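Local coordinates for protein beta-galactosidase (Trichoderma reesei, PDB 3OGS) that probably hydrolyses terminal non-reducing beta-D-galactose residues of beta-D-galactosides, as a member of glycoside hydrolase family 35, at residues 45-50 with 71-76; 320-325 with 342-347. One frame throughout, in Å; residues are numbered along the deposited sequence.

Overall arrangement
Early in the catalytic domain, strand 38-46 leads through helix 58-66 to strand 72-76, and contact 1 closes the loop of this beta-alpha-beta crossover, a unit of the TIM-barrel fold, bringing 71-76 alongside 45-50. Contact 2 follows much later, where strand 318-322 ends and a loop returns as residues 342-347 before helix 357-369. The two closures run in series, neither nesting nor crossing. They meet in space because strand 318-322 lies parallel to strand 38-46, joining late and early strands of one sheet; E46 N is 3.0 Å from I321 O, a probable hydrogen bond. Both contacts also reach the bound thiogalactoside, so together they bring barrel strands and loop to one sugar pocket.

Contact 1 (45-50 with 71-76); sequences GEVHPF and NTVSFY. With IPT (1-methylethyl 1-thio-beta-D-galactopyranoside), chain E.
H48 and Y76 lie side by side with their side chains pointing the same way, their ring planes inclined at 42° in an oblique pairing that is neither stacked nor edge-to-face. NE2 of H48 comes within 3.3 Å of CD2 of Y76, while CB of Y76 sits over one face of the imidazole. E46 joins them from the preceding strand: its OE2 stands 3.8 Å above the plane of the Y76 ring, near the rim. The same OE2 accepts from NE2 of H48 at 2.8 Å through its anti lone pair, in the imidazole plane. The other oxygen, OE1, accepts a hydrogen bond from S74 OG at 2.6 Å, approached from above the carboxylate plane. With CG anti to the backbone N (chi1 -170°) and a bend at chi2, E46 brings its carboxylate to the side chains of S74 and H48. N320 ND2 also binds OE1, and R114 forms a salt bridge to OE2. Were E46 an alanine, R114 would probably lose its carboxylate mate, and H48, S74 and N320 the acceptor group they share.

The backbones pair in parallel, G45 with V73 and E46 with S74, and V47 N reaches S74 O at 3.0 Å. CB of V47 packs on CG1 of V73, and both valines touch helix 58-66. Farther along, the edge of the F50 ring meets Y76 O, CE2 to O 3.5 Å; this buried carbonyl has no polar partner in the model.

Y76 OH accepts from O3 of the bound thiogalactoside at 2.8 Å and also bonds N179. The chemistry implies a second shell behind this galactose-binding tyrosine, in which a buried carboxylate, likely ionised beside R114, orients H48 and S74.

Contact 2 (320-325 with 342-347); sequences NIYMTF and YDYGAS. With IPT (1-methylethyl 1-thio-beta-D-galactopyranoside), chain E.
M323 packs against Y344 and Y342 of the returning loop, its side chain crossing both at about a right angle. Its CB starts 3.8 Å from CD2 of Y344. CG then settles over the face of that ring, 3.8 Å from the centroid and 17° off the normal, a CH-pi contact, and lies 3.7 Å from CE2 of Y342. The bend at chi2 (-54°) brings SD beside Y342, 3.9 Å from its CE2, in an oblique Met-aromatic contact, and over one face of Y322; that at chi3 (-71°) sets CE, close to the same CE2.

After a cis peptide bond between Y322 and M323, the two consecutive side chains both meet Y344: M323 with CG over its face, Y322 with its edge turned to that ring in an offset edge-to-face pair. Y322 OH donates to Y342 OH at 2.8 Å, and the hydroxyl of Y342 is also hydrogen-bonded to E122. Y344 OH donates to O6 of the thiogalactoside at 2.7 Å, with O6 in the ring plane.

D343 to A346 form a type I' turn with A346 N bonded to D343 O; D343 OD2 also accepts from G345 N, an Asx turn. CB of A346 lies 3.5 Å from T324 O. A water bridges M323 O and S347 N.

Strand 318-322 is flanked by strands 38-46 and 275-280; where it ends, M323 packs on E46 and H48, and T324 on I65 of helix 58-66. On the loop side, R356 makes a salt bridge to D343, and K358 of helix 357-369 bonds G345 O.

Contact 1 (45-50 with 71-76)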
loop_
_atom_site.group_PDB
_atom_site.type_symbol
_atom_site.label_atom_id
_atom_site.label_comp_id
_atom_site.label_asym_id
_atom_site.label_seq_id
_atom_site.Cartn_x
_atom_site.Cartn_y
_atom_site.Cartn_z
ATOM N N GLY A 45 -0.502 7.127 -7.069
ATOM C CA GLY A 45 -0.349 5.823 -6.401
ATOM C C GLY A 45 -0.539 5.972 -4.890
ATOM O O GLY A 45 -0.036 6.952 -4.319
ATOM N N GLU A 46 -1.237 5.035 -4.206
ATOM C CA GLU A 46 -1.377 5.150 -2.730
ATOM C C GLU A 46 -0.144 4.633 -1.956
ATOM O O GLU A 46 0.284 3.512 -2.237
ATOM C CB GLU A 46 -2.647 4.363 -2.257
ATOM C CG GLU A 46 -3.017 4.644 -0.747
ATOM C CD GLU A 46 -4.021 5.824 -0.504
ATOM O OE1 GLU A 46 -4.527 6.526 -1.477
ATOM O OE2 GLU A 46 -4.347 6.023 0.701
ATOM N N VAL A 47 0.420 5.419 -1.011
ATOM C CA VAL A 47 1.560 5.034 -0.122
ATOM C C VAL A 47 1.217 5.560 1.310
ATOM O O VAL A 47 0.740 6.721 1.468
ATOM C CB VAL A 47 2.910 5.692 -0.561
ATOM C CG1 VAL A 47 4.074 5.471 0.458
ATOM C CG2 VAL A 47 3.328 5.316 -2.058
ATOM N N HIS A 48 1.427 4.763 2.359
ATOM C CA HIS A 48 1.082 5.181 3.704
ATOM C C HIS A 48 2.376 5.391 4.547
ATOM O O HIS A 48 3.018 4.366 4.928
ATOM C CB HIS A 48 0.068 4.172 4.433
ATOM C CG HIS A 48 -1.270 4.030 3.731
ATOM N ND1 HIS A 48 -2.127 2.964 3.941
ATOM C CD2 HIS A 48 -1.916 4.855 2.863
ATOM C CE1 HIS A 48 -3.220 3.100 3.201
ATOM N NE2 HIS A 48 -3.122 4.249 2.529
ATOM N N PRO A 49 2.742 6.672 4.876
ATOM C CA PRO A 49 4.057 6.895 5.561
ATOM C C PRO A 49 4.254 6.123 6.845
ATOM O O PRO A 49 5.382 5.631 7.139
ATOM C CB PRO A 49 4.153 8.406 5.801
ATOM C CG PRO A 49 2.783 9.016 5.608
ATOM C CD PRO A 49 1.958 7.920 4.695
ATOM N N PHE A 50 3.173 5.955 7.614
ATOM C CA PHE A 50 3.265 5.200 8.892
ATOM C C PHE A 50 3.575 3.688 8.755
ATOM O O PHE A 50 3.884 3.010 9.752
ATOM C CB PHE A 50 1.983 5.477 9.784
ATOM C CG PHE A 50 0.652 5.122 9.079
ATOM C CD1 PHE A 50 0.185 3.797 9.064
ATOM C CD2 PHE A 50 -0.112 6.112 8.421
ATOM C CE1 PHE A 50 -1.046 3.440 8.367
ATOM C CE2 PHE A 50 -1.357 5.754 7.751
ATOM C CZ PHE A 50 -1.776 4.421 7.717
ATOM N N ASN A 71 2.479 11.161 -11.644
ATOM C CA ASN A 71 2.884 12.528 -11.124
ATOM C C ASN A 71 2.498 12.848 -9.642
ATOM O O ASN A 71 2.865 13.948 -9.076
ATOM C CB ASN A 71 2.311 13.609 -12.074
ATOM C CG ASN A 71 0.802 13.324 -12.433
ATOM O OD1 ASN A 71 -0.025 12.944 -11.561
ATOM N ND2 ASN A 71 0.434 13.624 -13.665
ATOM N N THR A 72 1.742 11.921 -9.016
ATOM C CA THR A 72 1.073 12.134 -7.688
ATOM C C THR A 72 1.145 10.847 -6.831
ATOM O O THR A 72 1.103 9.700 -7.372
ATOM C CB THR A 72 -0.396 12.619 -7.909
ATOM O OG1 THR A 72 -0.420 13.798 -8.768
ATOM C CG2 THR A 72 -1.184 12.901 -6.594
ATOM N N VAL A 73 1.208 11.037 -5.502
ATOM C CA VAL A 73 0.998 9.999 -4.486
ATOM C C VAL A 73 -0.131 10.460 -3.484
ATOM O O VAL A 73 -0.230 11.700 -3.182
ATOM C CB VAL A 73 2.345 9.799 -3.724
ATOM C CG1 VAL A 73 2.061 9.141 -2.343
ATOM C CG2 VAL A 73 3.264 8.869 -4.599
ATOM N N SER A 74 -1.036 9.520 -3.114
ATOM C CA SER A 74 -2.161 9.758 -2.134
ATOM C C SER A 74 -1.754 9.095 -0.861
ATOM O O SER A 74 -1.151 7.987 -0.951
ATOM C CB SER A 74 -3.424 9.086 -2.732
ATOM O OG SER A 74 -4.480 9.152 -1.770
ATOM N N PHE A 75 -2.037 9.704 0.335
ATOM C CA PHE A 75 -1.586 9.137 1.621
ATOM C C PHE A 75 -2.629 9.370 2.748
ATOM O O PHE A 75 -3.227 10.481 2.820
ATOM C CB PHE A 75 -0.155 9.668 2.099
ATOM C CG PHE A 75 -0.095 11.142 2.513
ATOM C CD1 PHE A 75 -0.005 12.216 1.581
ATOM C CD2 PHE A 75 -0.202 11.481 3.913
ATOM C CE1 PHE A 75 0.073 13.589 2.036
ATOM C CE2 PHE A 75 -0.122 12.826 4.386
ATOM C CZ PHE A 75 -0.074 13.901 3.432
ATOM N N TYR A 76 -2.796 8.362 3.622
ATOM C CA TYR A 76 -3.512 8.527 4.934
ATOM C C TYR A 76 -2.544 9.047 6.047
ATOM O O TYR A 76 -1.300 8.782 5.965
ATOM C CB TYR A 76 -4.183 7.193 5.448
ATOM C CG TYR A 76 -5.479 6.776 4.690
ATOM C CD1 TYR A 76 -6.554 7.715 4.466
ATOM C CD2 TYR A 76 -5.660 5.462 4.284
ATOM C CE1 TYR A 76 -7.805 7.257 3.811
ATOM C CE2 TYR A 76 -6.869 4.998 3.668
ATOM C CZ TYR A 76 -7.923 5.922 3.417
ATOM O OH TYR A 76 -9.086 5.433 2.790
HETATM C C1 IPT E . -12.291 1.432 1.002
HETATM C C2 IPT E . -11.725 2.281 2.172
HETATM O O2 IPT E . -11.876 3.694 1.839
HETATM C C3 IPT E . -10.212 2.083 2.334
HETATM O O3 IPT E . -9.728 2.785 3.499
HETATM C C4 IPT E . -9.804 0.579 2.447
HETATM O O4 IPT E . -10.434 0.097 3.682
HETATM C C5 IPT E . -10.382 -0.181 1.173
HETATM O O5 IPT E . -11.813 0.094 1.159
HETATM C C6 IPT E . -10.102 -1.709 1.182
HETATM O O6 IPT E . -8.687 -2.030 1.205
HETATM S S1 IPT E . -14.085 1.434 1.152
HETATM C "C1'" IPT E . -14.340 0.530 -0.381
HETATM C "C2'" IPT E . -14.844 -0.931 -0.324
HETATM C "C3'" IPT E . -15.235 1.319 -1.302
#

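Contact 2 (320-325 with 342-347)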
loop_
_atom_site.group_PDB
_atom_site.type_symbol
_atom_site.label_atom_id
_atom_site.label_comp_id
_atom_site.label_asym_id
_atom_site.label_seq_id
_atom_site.Cartn_x
_atom_site.Cartn_y
_atom_site.Cartn_z
ATOM N N ASN A 320 -6.527 7.226 -8.920
ATOM C CA ASN A 320 -5.556 6.798 -7.907
ATOM C C ASN A 320 -5.680 5.290 -7.661
ATOM O O ASN A 320 -6.854 4.764 -7.488
ATOM C CB ASN A 320 -5.840 7.525 -6.588
ATOM C CG ASN A 320 -4.907 7.076 -5.479
ATOM O OD1 ASN A 320 -3.635 7.175 -5.575
ATOM N ND2 ASN A 320 -5.531 6.634 -4.346
ATOM N N ILE A 321 -4.528 4.606 -7.664
ATOM C CA ILE A 321 -4.423 3.116 -7.542
ATOM C C ILE A 321 -4.173 2.724 -6.052
ATOM O O ILE A 321 -3.096 3.052 -5.456
ATOM C CB ILE A 321 -3.321 2.523 -8.545
ATOM C CG1 ILE A 321 -3.578 2.894 -10.028
ATOM C CG2 ILE A 321 -3.161 0.914 -8.291
ATOM C CD1 ILE A 321 -5.045 2.424 -10.503
ATOM N N TYR A 322 -5.205 2.093 -5.400
ATOM C CA TYR A 322 -5.139 1.706 -3.950
ATOM C C TYR A 322 -4.890 0.168 -3.824
ATOM O O TYR A 322 -5.788 -0.579 -4.321
ATOM C CB TYR A 322 -6.448 2.088 -3.194
ATOM C CG TYR A 322 -6.412 1.859 -1.681
ATOM C CD1 TYR A 322 -6.330 0.564 -1.142
ATOM C CD2 TYR A 322 -6.397 2.967 -0.770
ATOM C CE1 TYR A 322 -6.200 0.325 0.282
ATOM C CE2 TYR A 322 -6.294 2.737 0.658
ATOM C CZ TYR A 322 -6.163 1.400 1.182
ATOM O OH TYR A 322 -6.028 1.194 2.576
ATOM N N MET A 323 -3.756 -0.369 -3.335
ATOM C CA MET A 323 -2.426 0.293 -2.911
ATOM C C MET A 323 -1.459 0.258 -4.165
ATOM O O MET A 323 -1.657 -0.581 -5.074
ATOM C CB MET A 323 -1.799 -0.619 -1.876
ATOM C CG MET A 323 -2.642 -0.569 -0.478
ATOM S SD MET A 323 -2.860 1.160 0.190
ATOM C CE MET A 323 -1.187 1.739 0.830
ATOM N N THR A 324 -0.449 1.144 -4.225
ATOM C CA THR A 324 0.692 1.009 -5.176
ATOM C C THR A 324 1.911 0.447 -4.412
ATOM O O THR A 324 2.646 -0.399 -4.970
ATOM C CB THR A 324 0.964 2.359 -5.864
ATOM O OG1 THR A 324 -0.254 2.707 -6.647
ATOM C CG2 THR A 324 2.182 2.339 -6.816
ATOM N N PHE A 325 2.196 0.944 -3.176
ATOM C CA PHE A 325 3.135 0.275 -2.309
ATOM C C PHE A 325 2.415 0.163 -0.941
ATOM O O PHE A 325 2.006 1.171 -0.375
ATOM C CB PHE A 325 4.444 1.137 -2.123
ATOM C CG PHE A 325 5.298 0.667 -0.957
ATOM C CD1 PHE A 325 6.012 -0.566 -1.024
ATOM C CD2 PHE A 325 5.368 1.446 0.238
ATOM C CE1 PHE A 325 6.804 -1.019 0.142
ATOM C CE2 PHE A 325 6.141 1.049 1.368
ATOM C CZ PHE A 325 6.881 -0.189 1.342
ATOM N N TYR A 342 1.185 -6.051 4.878
ATOM C CA TYR A 342 0.217 -5.302 4.031
ATOM C C TYR A 342 0.787 -5.229 2.563
ATOM O O TYR A 342 0.559 -4.262 1.886
ATOM C CB TYR A 342 -0.106 -3.864 4.585
ATOM C CG TYR A 342 -1.458 -3.220 4.143
ATOM C CD1 TYR A 342 -2.702 -3.907 4.327
ATOM C CD2 TYR A 342 -1.486 -1.930 3.519
ATOM C CE1 TYR A 342 -3.984 -3.281 3.990
ATOM C CE2 TYR A 342 -2.702 -1.299 3.180
ATOM C CZ TYR A 342 -3.979 -2.006 3.406
ATOM O OH TYR A 342 -5.181 -1.401 3.082
ATOM N N ASP A 343 1.382 -6.315 2.050
ATOM C CA ASP A 343 1.888 -6.378 0.624
ATOM C C ASP A 343 0.740 -6.042 -0.398
ATOM O O ASP A 343 0.972 -5.295 -1.323
ATOM C CB ASP A 343 2.446 -7.764 0.315
ATOM C CG ASP A 343 2.968 -7.861 -1.128
ATOM O OD1 ASP A 343 4.169 -7.551 -1.452
ATOM O OD2 ASP A 343 2.138 -8.298 -1.990
ATOM N N TYR A 344 -0.516 -6.424 -0.047
ATOM C CA TYR A 344 -1.723 -6.121 -0.836
ATOM C C TYR A 344 -1.743 -6.776 -2.253
ATOM O O TYR A 344 -2.724 -6.548 -3.024
ATOM C CB TYR A 344 -1.937 -4.557 -0.943
ATOM C CG TYR A 344 -3.397 -4.110 -0.969
ATOM C CD1 TYR A 344 -4.184 -4.004 0.242
ATOM C CD2 TYR A 344 -4.011 -3.679 -2.197
ATOM C CE1 TYR A 344 -5.551 -3.576 0.212
ATOM C CE2 TYR A 344 -5.407 -3.248 -2.236
ATOM C CZ TYR A 344 -6.157 -3.222 -1.046
ATOM O OH TYR A 344 -7.503 -2.796 -1.143
ATOM N N GLY A 345 -0.687 -7.552 -2.621
ATOM C CA GLY A 345 -0.530 -8.034 -4.055
ATOM C C GLY A 345 -0.263 -6.866 -4.987
ATOM O O GLY A 345 -0.556 -6.974 -6.191
ATOM N N ALA A 346 0.331 -5.767 -4.442
ATOM C CA ALA A 346 0.435 -4.461 -5.198
ATOM C C ALA A 346 1.576 -4.525 -6.257
ATOM O O ALA A 346 2.461 -5.439 -6.288
ATOM C CB ALA A 346 0.767 -3.224 -4.225
ATOM N N SER A 347 1.569 -3.535 -7.127
ATOM C CA SER A 347 2.673 -3.442 -8.135
ATOM C C SER A 347 4.112 -3.315 -7.621
ATOM O O SER A 347 5.085 -3.761 -8.319
ATOM C CB SER A 347 2.358 -2.317 -9.159
ATOM O OG SER A 347 2.399 -1.016 -8.557
HETATM C C1 IPT E . -12.291 1.432 1.002
HETATM C C2 IPT E . -11.725 2.281 2.172
HETATM O O2 IPT E . -11.876 3.694 1.839
HETATM C C3 IPT E . -10.212 2.083 2.334
HETATM O O3 IPT E . -9.728 2.785 3.499
HETATM C C4 IPT E . -9.804 0.579 2.447
HETATM O O4 IPT E . -10.434 0.097 3.682
HETATM C C5 IPT E . -10.382 -0.181 1.173
HETATM O O5 IPT E . -11.813 0.094 1.159
HETATM C C6 IPT E . -10.102 -1.709 1.182
HETATM O O6 IPT E . -8.687 -2.030 1.205
HETATM S S1 IPT E . -14.085 1.434 1.152
HETATM C "C1'" IPT E . -14.340 0.530 -0.381
HETATM C "C2'" IPT E . -14.844 -0.931 -0.324
HETATM C "C3'" IPT E . -15.235 1.319 -1.302
HETATM O O HOH W 1 -0.603 -1.568 -7.625
#